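Local structure of adhesion G-protein coupled receptor G6 (Danio rerio, 6V55) at residues V512-A517 with E546-K552; F705-L710 with L764-L768; P729-F733 with W745-K751. The protein acts as an adhesion G-protein-coupled receptor linked to myelination, whose calcium-binding extracellular region probably takes part in cell-surface recognition and signalling. One frame throughout, in Å; residues are numbered along the deposited sequence.

Contact 1: residues V512-A517 with E546-K552; sequences VSQENA and ELVNIAK
Gln514 reaches across to the backbone of Lys552 just past the end of helix 534-550. With CG anti to the backbone N (chi1 -174°) and the chain bent at chi2 (55°), its amide swings round so that OE1 accepts from Lys552 N at 2.6 Å in an almost straight bond. The donor lies in the plane of the amide carbonyl. The same oxygen sits 3.4 Å from Lys552 CG, and the two side chains cross at about a right angle. With an alanine here, the Lys552 N-H would probably lose this acceptor and a gap would open beside Ala551, where the chain leaves the helix. This helix belongs to the helical part of the GAIN domain, and residues 512-517 are the loop that leads into its helix 517-527. Ser513 and Asn516 shape that entry through an ST motif, Ser513 OG accepting from Asn516 N at 2.8 Å. The rest is van der Waals packing, partly against backbone carbonyls. Ala517 CB meets Ala551 CB at 4.0 Å, while Leu547 lays CD1 against Ala517 O at 3.3 Å and continues onto Val520 and Leu557 of the flanking helices. Val512 CG2 meets Ile550 CG2 at 3.8 Å beside Glu546, the side chains at an oblique angle, each CG2 standing between its backbone N and carbonyl carbon (Val512 chi1 -72°). A glycan sugar lies next to Gln514.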
loop_
_atom_site.group_PDB
_atom_site.type_symbol
_atom_site.label_atom_id
_atom_site.label_comp_id
_atom_site.label_asym_id
_atom_site.label_seq_id
_atom_site.Cartn_x
_atom_site.Cartn_y
_atom_site.Cartn_z
ATOM N N VAL A 512 -22.841 28.064 -2.114
ATOM C CA VAL A 512 -21.593 28.741 -2.427
ATOM C C VAL A 512 -21.649 30.168 -1.904
ATOM O O VAL A 512 -22.712 30.800 -1.858
ATOM C CB VAL A 512 -21.311 28.696 -3.937
ATOM C CG1 VAL A 512 -20.911 27.304 -4.353
ATOM C CG2 VAL A 512 -22.528 29.112 -4.714
ATOM N N SER A 513 -20.504 30.660 -1.465
ATOM C CA SER A 513 -20.333 32.025 -1.011
ATOM C C SER A 513 -19.138 32.565 -1.758
ATOM O O SER A 513 -18.462 31.820 -2.458
ATOM C CB SER A 513 -20.046 32.098 0.493
ATOM O OG SER A 513 -18.776 31.525 0.791
ATOM N N GLN A 514 -18.830 33.843 -1.546
ATOM C CA GLN A 514 -17.537 34.365 -1.971
ATOM C C GLN A 514 -16.388 33.724 -1.190
ATOM O O GLN A 514 -15.292 33.529 -1.738
ATOM C CB GLN A 514 -17.529 35.887 -1.813
ATOM C CG GLN A 514 -16.298 36.591 -2.343
ATOM C CD GLN A 514 -16.029 36.271 -3.794
ATOM O OE1 GLN A 514 -16.718 36.779 -4.676
ATOM N NE2 GLN A 514 -15.018 35.441 -4.055
ATOM N N GLU A 515 -16.626 33.334 0.064
ATOM C CA GLU A 515 -15.536 32.827 0.887
ATOM C C GLU A 515 -15.248 31.350 0.666
ATOM O O GLU A 515 -14.091 30.933 0.811
ATOM C CB GLU A 515 -15.828 33.099 2.365
ATOM C CG GLU A 515 -15.258 34.446 2.830
ATOM C CD GLU A 515 -16.027 35.647 2.275
ATOM O OE1 GLU A 515 -17.285 35.569 2.225
ATOM O OE2 GLU A 515 -15.375 36.659 1.895
ATOM N N ASN A 516 -16.246 30.554 0.278
ATOM C CA ASN A 516 -16.001 29.145 0.017
ATOM C C ASN A 516 -15.916 28.797 -1.473
ATOM O O ASN A 516 -15.762 27.612 -1.785
ATOM C CB ASN A 516 -17.047 28.284 0.742
ATOM C CG ASN A 516 -18.346 28.136 -0.016
ATOM O OD1 ASN A 516 -18.860 29.091 -0.579
ATOM N ND2 ASN A 516 -18.914 26.933 0.012
ATOM N N ALA A 517 -15.980 29.797 -2.386
ATOM C CA ALA A 517 -16.004 29.533 -3.831
ATOM C C ALA A 517 -14.702 28.916 -4.328
ATOM O O ALA A 517 -14.724 28.018 -5.185
ATOM C CB ALA A 517 -16.266 30.810 -4.621
ATOM N N GLU A 546 -23.708 27.991 -10.260
ATOM C CA GLU A 546 -24.031 28.747 -9.054
ATOM C C GLU A 546 -22.815 29.510 -8.550
ATOM O O GLU A 546 -22.922 30.679 -8.147
ATOM C CB GLU A 546 -24.550 27.806 -7.969
ATOM C CG GLU A 546 -25.783 26.999 -8.353
ATOM C CD GLU A 546 -26.149 25.954 -7.291
ATOM O OE1 GLU A 546 -27.070 25.134 -7.542
ATOM O OE2 GLU A 546 -25.511 25.954 -6.204
ATOM N N LEU A 547 -21.649 28.871 -8.647
ATOM C CA LEU A 547 -20.394 29.462 -8.234
ATOM C C LEU A 547 -20.034 30.661 -9.090
ATOM O O LEU A 547 -19.591 31.678 -8.560
ATOM C CB LEU A 547 -19.295 28.410 -8.321
ATOM C CG LEU A 547 -17.923 28.737 -7.761
ATOM C CD1 LEU A 547 -17.459 27.542 -6.999
ATOM C CD2 LEU A 547 -16.928 29.073 -8.842
ATOM N N VAL A 548 -20.193 30.557 -10.409
ATOM C CA VAL A 548 -19.780 31.653 -11.282
ATOM C C VAL A 548 -20.746 32.827 -11.130
ATOM O O VAL A 548 -20.335 33.991 -11.161
ATOM C CB VAL A 548 -19.652 31.128 -12.730
ATOM C CG1 VAL A 548 -19.526 32.244 -13.761
ATOM C CG2 VAL A 548 -18.437 30.244 -12.846
ATOM N N ASN A 549 -22.002 32.541 -10.783
ATOM C CA ASN A 549 -22.997 33.588 -10.600
ATOM C C ASN A 549 -22.798 34.381 -9.317
ATOM O O ASN A 549 -22.846 35.615 -9.344
ATOM C CB ASN A 549 -24.381 32.979 -10.623
ATOM C CG ASN A 549 -24.970 33.036 -11.984
ATOM O OD1 ASN A 549 -25.007 34.111 -12.596
ATOM N ND2 ASN A 549 -25.380 31.886 -12.512
ATOM N N ILE A 550 -22.566 33.717 -8.189
ATOM C CA ILE A 550 -22.513 34.487 -6.954
ATOM C C ILE A 550 -21.133 35.084 -6.672
ATOM O O ILE A 550 -21.051 36.092 -5.958
ATOM C CB ILE A 550 -23.046 33.655 -5.768
ATOM C CG1 ILE A 550 -23.695 34.575 -4.724
ATOM C CG2 ILE A 550 -21.970 32.799 -5.142
ATOM C CD1 ILE A 550 -24.695 33.875 -3.811
ATOM N N ALA A 551 -20.062 34.563 -7.270
ATOM C CA ALA A 551 -18.730 34.960 -6.845
ATOM C C ALA A 551 -18.155 36.038 -7.751
ATOM O O ALA A 551 -18.544 36.185 -8.908
ATOM C CB ALA A 551 -17.782 33.761 -6.801
ATOM N N LYS A 552 -17.233 36.815 -7.194
ATOM C CA LYS A 552 -16.416 37.723 -7.980
ATOM C C LYS A 552 -15.195 36.954 -8.453
ATOM O O LYS A 552 -14.606 36.184 -7.690
ATOM C CB LYS A 552 -16.011 38.951 -7.159
ATOM C CG LYS A 552 -17.185 39.618 -6.415
ATOM C CD LYS A 552 -16.974 41.132 -6.210
ATOM C CE LYS A 552 -18.199 41.964 -6.663
ATOM N NZ LYS A 552 -18.430 42.016 -8.155
#

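Contact 2: residues F705-L710 with L764-L768; sequences FTIKNL and LCNHL
Ile707 and Leu768 exchange a pair of backbone bonds, Leu768 N to Ile707 O at 2.9 Å and Ile707 N to Leu768 O at 3.2 Å, and the touching parts, 705-710 and 766-768, run 156° apart, roughly antiparallel. A third bond, straight and short, takes Leu710 N to Asn766 O at 2.7 Å. Asn709, in a left-handed conformation, turns the chain just ahead of Leu710, consistent with the Leu710 N-H reaching that oxygen. Leu710 then folds over it; with CG anti to its carbonyl carbon (chi1 -64°), CB, CG and CD1 all crowd round Asn766 O, CD1 at 3.4 Å. On the other end, Thr706 turns its methyl rather than its hydroxyl inward. CG2 stands 3.4 Å from Leu768 O and also faces the edge of the His767 imidazole, near the ring plane. His767 puts CB against Ile707 O at 3.3 Å. A water donates to both Phe705 O and Leu768 O, tying the ends of the two segments together beyond the last direct bond, and the Leu768 side chain packs on Val714. Residues 764-768, with which 705-710 pairs, lie in the GPS motif of the GAIN domain, and Leu768 is the last residue modelled in this chain, with a separately modelled peptide packed against it. That break after a His-Leu pair is consistent with the autoproteolytic cleavage site of adhesion receptors.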
loop_
_atom_site.group_PDB
_atom_site.type_symbol
_atom_site.label_atom_id
_atom_site.label_comp_id
_atom_site.label_asym_id
_atom_site.label_seq_id
_atom_site.Cartn_x
_atom_site.Cartn_y
_atom_site.Cartn_z
ATOM N N PHE A 705 -23.404 41.917 -24.742
ATOM C CA PHE A 705 -24.393 42.126 -25.789
ATOM C C PHE A 705 -23.777 41.759 -27.133
ATOM O O PHE A 705 -22.555 41.809 -27.305
ATOM C CB PHE A 705 -24.899 43.589 -25.792
ATOM C CG PHE A 705 -23.960 44.560 -26.446
ATOM C CD1 PHE A 705 -22.746 44.894 -25.842
ATOM C CD2 PHE A 705 -24.297 45.145 -27.660
ATOM C CE1 PHE A 705 -21.876 45.774 -26.433
ATOM C CE2 PHE A 705 -23.442 46.039 -28.271
ATOM C CZ PHE A 705 -22.222 46.359 -27.653
ATOM N N THR A 706 -24.631 41.383 -28.084
ATOM C CA THR A 706 -24.200 40.978 -29.420
ATOM C C THR A 706 -24.326 42.150 -30.384
ATOM O O THR A 706 -25.380 42.785 -30.450
ATOM C CB THR A 706 -25.033 39.797 -29.930
ATOM O OG1 THR A 706 -25.159 38.827 -28.883
ATOM C CG2 THR A 706 -24.371 39.136 -31.135
ATOM N N ILE A 707 -23.256 42.440 -31.118
ATOM C CA ILE A 707 -23.289 43.471 -32.150
ATOM C C ILE A 707 -23.829 42.827 -33.408
ATOM O O ILE A 707 -23.260 41.840 -33.866
ATOM C CB ILE A 707 -21.895 44.046 -32.406
ATOM C CG1 ILE A 707 -21.299 44.621 -31.114
ATOM C CG2 ILE A 707 -21.976 45.054 -33.531
ATOM C CD1 ILE A 707 -20.056 45.463 -31.350
ATOM N N LYS A 708 -24.922 43.365 -33.962
ATOM C CA LYS A 708 -25.648 42.714 -35.041
ATOM C C LYS A 708 -25.623 43.580 -36.288
ATOM O O LYS A 708 -25.379 44.794 -36.204
ATOM C CB LYS A 708 -27.099 42.426 -34.657
ATOM C CG LYS A 708 -27.221 41.367 -33.594
ATOM C CD LYS A 708 -28.660 40.951 -33.334
ATOM C CE LYS A 708 -28.712 39.973 -32.159
ATOM N NZ LYS A 708 -30.104 39.651 -31.709
ATOM N N ASN A 709 -25.864 42.913 -37.441
ATOM C CA ASN A 709 -26.104 43.548 -38.748
ATOM C C ASN A 709 -24.975 44.488 -39.165
ATOM O O ASN A 709 -25.208 45.657 -39.474
ATOM C CB ASN A 709 -27.454 44.283 -38.779
ATOM C CG ASN A 709 -28.662 43.321 -38.907
ATOM O OD1 ASN A 709 -28.744 42.506 -39.842
ATOM N ND2 ASN A 709 -29.607 43.434 -37.981
ATOM N N LEU A 710 -23.746 43.977 -39.118
ATOM C CA LEU A 710 -22.586 44.791 -39.461
ATOM C C LEU A 710 -22.539 45.063 -40.968
ATOM O O LEU A 710 -23.076 44.304 -41.784
ATOM C CB LEU A 710 -21.292 44.106 -39.004
ATOM C CG LEU A 710 -21.042 43.887 -37.510
ATOM C CD1 LEU A 710 -20.210 42.636 -37.289
ATOM C CD2 LEU A 710 -20.343 45.106 -36.914
ATOM N N LEU A 764 -17.332 34.814 -43.202
ATOM C CA LEU A 764 -17.690 36.212 -43.041
ATOM C C LEU A 764 -19.073 36.203 -42.398
ATOM O O LEU A 764 -20.056 35.825 -43.043
ATOM C CB LEU A 764 -17.666 36.924 -44.390
ATOM C CG LEU A 764 -16.443 36.593 -45.264
ATOM C CD1 LEU A 764 -16.582 37.165 -46.669
ATOM C CD2 LEU A 764 -15.128 37.044 -44.615
ATOM N N CYS A 765 -19.131 36.547 -41.109
ATOM C CA CYS A 765 -20.386 36.684 -40.374
ATOM C C CYS A 765 -20.646 38.163 -40.108
ATOM O O CYS A 765 -19.710 38.925 -39.867
ATOM C CB CYS A 765 -20.359 35.894 -39.056
ATOM S SG CYS A 765 -20.256 34.103 -39.318
ATOM N N ASN A 766 -21.915 38.567 -40.160
ATOM C CA ASN A 766 -22.283 39.971 -40.015
ATOM C C ASN A 766 -22.641 40.340 -38.584
ATOM O O ASN A 766 -23.185 41.423 -38.359
ATOM C CB ASN A 766 -23.440 40.326 -40.970
ATOM C CG ASN A 766 -24.791 39.728 -40.546
ATOM O OD1 ASN A 766 -24.860 38.695 -39.874
ATOM N ND2 ASN A 766 -25.877 40.367 -40.983
ATOM N N HIS A 767 -22.403 39.442 -37.630
ATOM C CA HIS A 767 -22.656 39.725 -36.228
ATOM C C HIS A 767 -21.554 39.121 -35.363
ATOM O O HIS A 767 -20.864 38.188 -35.773
ATOM C CB HIS A 767 -24.042 39.219 -35.779
ATOM C CG HIS A 767 -24.192 37.732 -35.830
ATOM N ND1 HIS A 767 -24.495 37.056 -36.993
ATOM C CD2 HIS A 767 -24.088 36.789 -34.863
ATOM C CE1 HIS A 767 -24.570 35.761 -36.743
ATOM N NE2 HIS A 767 -24.329 35.571 -35.457
ATOM N N LEU A 768 -21.378 39.670 -34.165
ATOM C CA LEU A 768 -20.334 39.162 -33.264
ATOM C C LEU A 768 -20.777 39.033 -31.792
ATOM O O LEU A 768 -21.120 40.000 -31.108
ATOM C CB LEU A 768 -19.083 40.038 -33.336
ATOM C CG LEU A 768 -18.057 39.462 -32.361
ATOM C CD1 LEU A 768 -17.381 38.220 -32.946
ATOM C CD2 LEU A 768 -17.064 40.513 -31.937
HETATM O O HOH W 1 -20.235 41.086 -28.504
#

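Contact 3: residues P729-F733 with W745-K751; sequences PQCVF and WNSDGCK. Unlike the reference sequence in segment 745-751: Trp745 (reference Cys).
Asn746 lies over one face of the Phe733 ring, its CB 4.1 Å from the centroid in a CH-pi contact. The amide follows alongside, tilted 33° from the ring plane, and brings ND2 to 3.3 Å from Phe733 CZ. Asp748 O approaches the same ring obliquely, 3.2 Å from CE1. On the opposite side of the strand pair stand Val732 and Trp745, the latter a cysteine in the reference sequence. Val732 CG2 comes to 3.6 Å from Trp745 CE3, near the rim of the indole; the backbone of Phe733 meets the indole edge at CE3. Phe733 CG sits between its backbone N and carbonyl carbon (chi1 78°), which turns the ring back over the other strand. Between these two layers Phe733 and Asn746 form an antiparallel hydrogen-bonded pair, Phe733 N to Asn746 O at 2.8 Å. A type II turn from Ser747 to Cys750, with Gly749 at positive phi, brings the chain back so that Cys731 CB and Cys750 CB meet at 3.8 Å. Cys731 is disulfide-bonded to Cys763. The Asn746 amide is gripped at both ends: OD1 accepts from Asp748 N in an Asx turn, from above the carbonyl plane, and ND2 donates to Asp735, which should fix its rotation against the ring.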
loop_
_atom_site.group_PDB
_atom_site.type_symbol
_atom_site.label_atom_id
_atom_site.label_comp_id
_atom_site.label_asym_id
_atom_site.label_seq_id
_atom_site.Cartn_x
_atom_site.Cartn_y
_atom_site.Cartn_z
ATOM N N PRO A 729 -18.617 23.451 -47.078
ATOM C CA PRO A 729 -18.783 23.903 -45.699
ATOM C C PRO A 729 -19.964 24.842 -45.532
ATOM O O PRO A 729 -20.317 25.621 -46.421
ATOM C CB PRO A 729 -17.463 24.627 -45.417
ATOM C CG PRO A 729 -17.037 25.163 -46.742
ATOM C CD PRO A 729 -17.599 24.241 -47.800
ATOM N N GLN A 730 -20.569 24.765 -44.350
ATOM C CA GLN A 730 -21.609 25.698 -43.923
ATOM C C GLN A 730 -21.110 26.396 -42.660
ATOM O O GLN A 730 -20.883 25.744 -41.633
ATOM C CB GLN A 730 -22.929 24.967 -43.681
ATOM C CG GLN A 730 -24.150 25.859 -43.616
ATOM C CD GLN A 730 -25.435 25.054 -43.533
ATOM O OE1 GLN A 730 -26.086 25.007 -42.483
ATOM N NE2 GLN A 730 -25.814 24.424 -44.645
ATOM N N CYS A 731 -20.884 27.706 -42.753
ATOM C CA CYS A 731 -20.493 28.500 -41.595
ATOM C C CYS A 731 -21.690 28.654 -40.670
ATOM O O CYS A 731 -22.757 29.100 -41.104
ATOM C CB CYS A 731 -19.989 29.870 -42.038
ATOM S SG CYS A 731 -18.388 29.870 -42.833
ATOM N N VAL A 732 -21.528 28.287 -39.399
ATOM C CA VAL A 732 -22.628 28.360 -38.447
ATOM C C VAL A 732 -22.190 29.100 -37.188
ATOM O O VAL A 732 -20.993 29.254 -36.917
ATOM C CB VAL A 732 -23.180 26.959 -38.107
ATOM C CG1 VAL A 732 -24.116 26.503 -39.216
ATOM C CG2 VAL A 732 -22.040 25.965 -37.927
ATOM N N PHE A 733 -23.180 29.617 -36.446
ATOM C CA PHE A 733 -22.969 30.113 -35.091
ATOM C C PHE A 733 -23.922 29.430 -34.113
ATOM O O PHE A 733 -25.020 29.004 -34.485
ATOM C CB PHE A 733 -23.094 31.663 -34.971
ATOM C CG PHE A 733 -24.514 32.171 -34.945
ATOM C CD1 PHE A 733 -25.226 32.310 -36.136
ATOM C CD2 PHE A 733 -25.136 32.542 -33.741
ATOM C CE1 PHE A 733 -26.535 32.772 -36.128
ATOM C CE2 PHE A 733 -26.452 32.987 -33.731
ATOM C CZ PHE A 733 -27.149 33.110 -34.931
ATOM N N TRP A 745 -27.004 24.931 -33.835
ATOM C CA TRP A 745 -26.267 25.710 -34.825
ATOM C C TRP A 745 -27.244 26.501 -35.677
ATOM O O TRP A 745 -28.387 26.089 -35.896
ATOM C CB TRP A 745 -25.400 24.822 -35.726
ATOM C CG TRP A 745 -24.209 24.206 -35.022
ATOM C CD1 TRP A 745 -24.001 22.879 -34.782
ATOM C CD2 TRP A 745 -23.067 24.896 -34.474
ATOM N NE1 TRP A 745 -22.812 22.702 -34.114
ATOM C CE2 TRP A 745 -22.225 23.923 -33.913
ATOM C CE3 TRP A 745 -22.691 26.244 -34.387
ATOM C CZ2 TRP A 745 -21.031 24.247 -33.293
ATOM C CZ3 TRP A 745 -21.493 26.565 -33.770
ATOM C CH2 TRP A 745 -20.679 25.571 -33.237
ATOM N N ASN A 746 -26.791 27.646 -36.147
ATOM C CA ASN A 746 -27.638 28.500 -36.945
ATOM C C ASN A 746 -26.774 29.080 -38.038
ATOM O O ASN A 746 -25.647 29.520 -37.797
ATOM C CB ASN A 746 -28.282 29.585 -36.079
ATOM C CG ASN A 746 -29.240 30.513 -36.847
ATOM O OD1 ASN A 746 -29.527 30.353 -38.046
ATOM N ND2 ASN A 746 -29.779 31.480 -36.114
ATOM N N SER A 747 -27.350 29.111 -39.229
ATOM C CA SER A 747 -26.643 29.507 -40.428
ATOM C C SER A 747 -26.743 31.012 -40.680
ATOM O O SER A 747 -25.926 31.559 -41.437
ATOM C CB SER A 747 -27.206 28.714 -41.628
ATOM O OG SER A 747 -26.410 28.957 -42.765
ATOM N N ASP A 748 -27.717 31.680 -40.040
ATOM C CA ASP A 748 -28.179 33.012 -40.421
ATOM C C ASP A 748 -27.131 34.072 -40.135
ATOM O O ASP A 748 -26.688 34.244 -38.998
ATOM C CB ASP A 748 -29.465 33.329 -39.677
ATOM C CG ASP A 748 -30.670 32.657 -40.315
ATOM O OD1 ASP A 748 -31.711 32.505 -39.627
ATOM O OD2 ASP A 748 -30.575 32.279 -41.511
ATOM N N GLY A 749 -26.713 34.758 -41.183
ATOM C CA GLY A 749 -25.731 35.803 -41.090
ATOM C C GLY A 749 -24.348 35.398 -41.509
ATOM O O GLY A 749 -23.492 36.275 -41.648
ATOM N N CYS A 750 -24.102 34.111 -41.745
ATOM C CA CYS A 750 -22.755 33.596 -41.970
ATOM C C CYS A 750 -22.657 32.955 -43.350
ATOM O O CYS A 750 -23.386 31.996 -43.646
ATOM C CB CYS A 750 -22.386 32.595 -40.873
ATOM S SG CYS A 750 -22.197 33.414 -39.310
ATOM N N LYS A 751 -21.744 33.474 -44.179
ATOM C CA LYS A 751 -21.409 32.903 -45.480
ATOM C C LYS A 751 -19.915 32.572 -45.556
ATOM O O LYS A 751 -19.109 33.052 -44.752
ATOM C CB LYS A 751 -21.811 33.855 -46.624
ATOM C CG LYS A 751 -20.948 35.117 -46.778
ATOM C CD LYS A 751 -21.241 35.834 -48.111
ATOM C CE LYS A 751 -20.147 36.834 -48.521
ATOM N NZ LYS A 751 -20.329 37.338 -49.931
#

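Contacts 2 and 3 belong to one unit in the GPS region, with centres about 12 Å apart. They are joined covalently by the disulfide Cys750 SG to Cys765 SG (2.1 Å), and by a probable hydrogen bond, Leu764 N to Lys751 O at 2.9 Å, between adjacent strands of one sheet. The His767 ring also meets Phe733 edge-to-face, which places the ring of the penultimate modelled residue against contact 3. The peptide packed there touches both contacts, and residues 730-733 extend their pairing onto it. Contact 1 stands apart in the helical part, about 32 Å from contact 2 and 36 Å from contact 3 between centres, and touches neither.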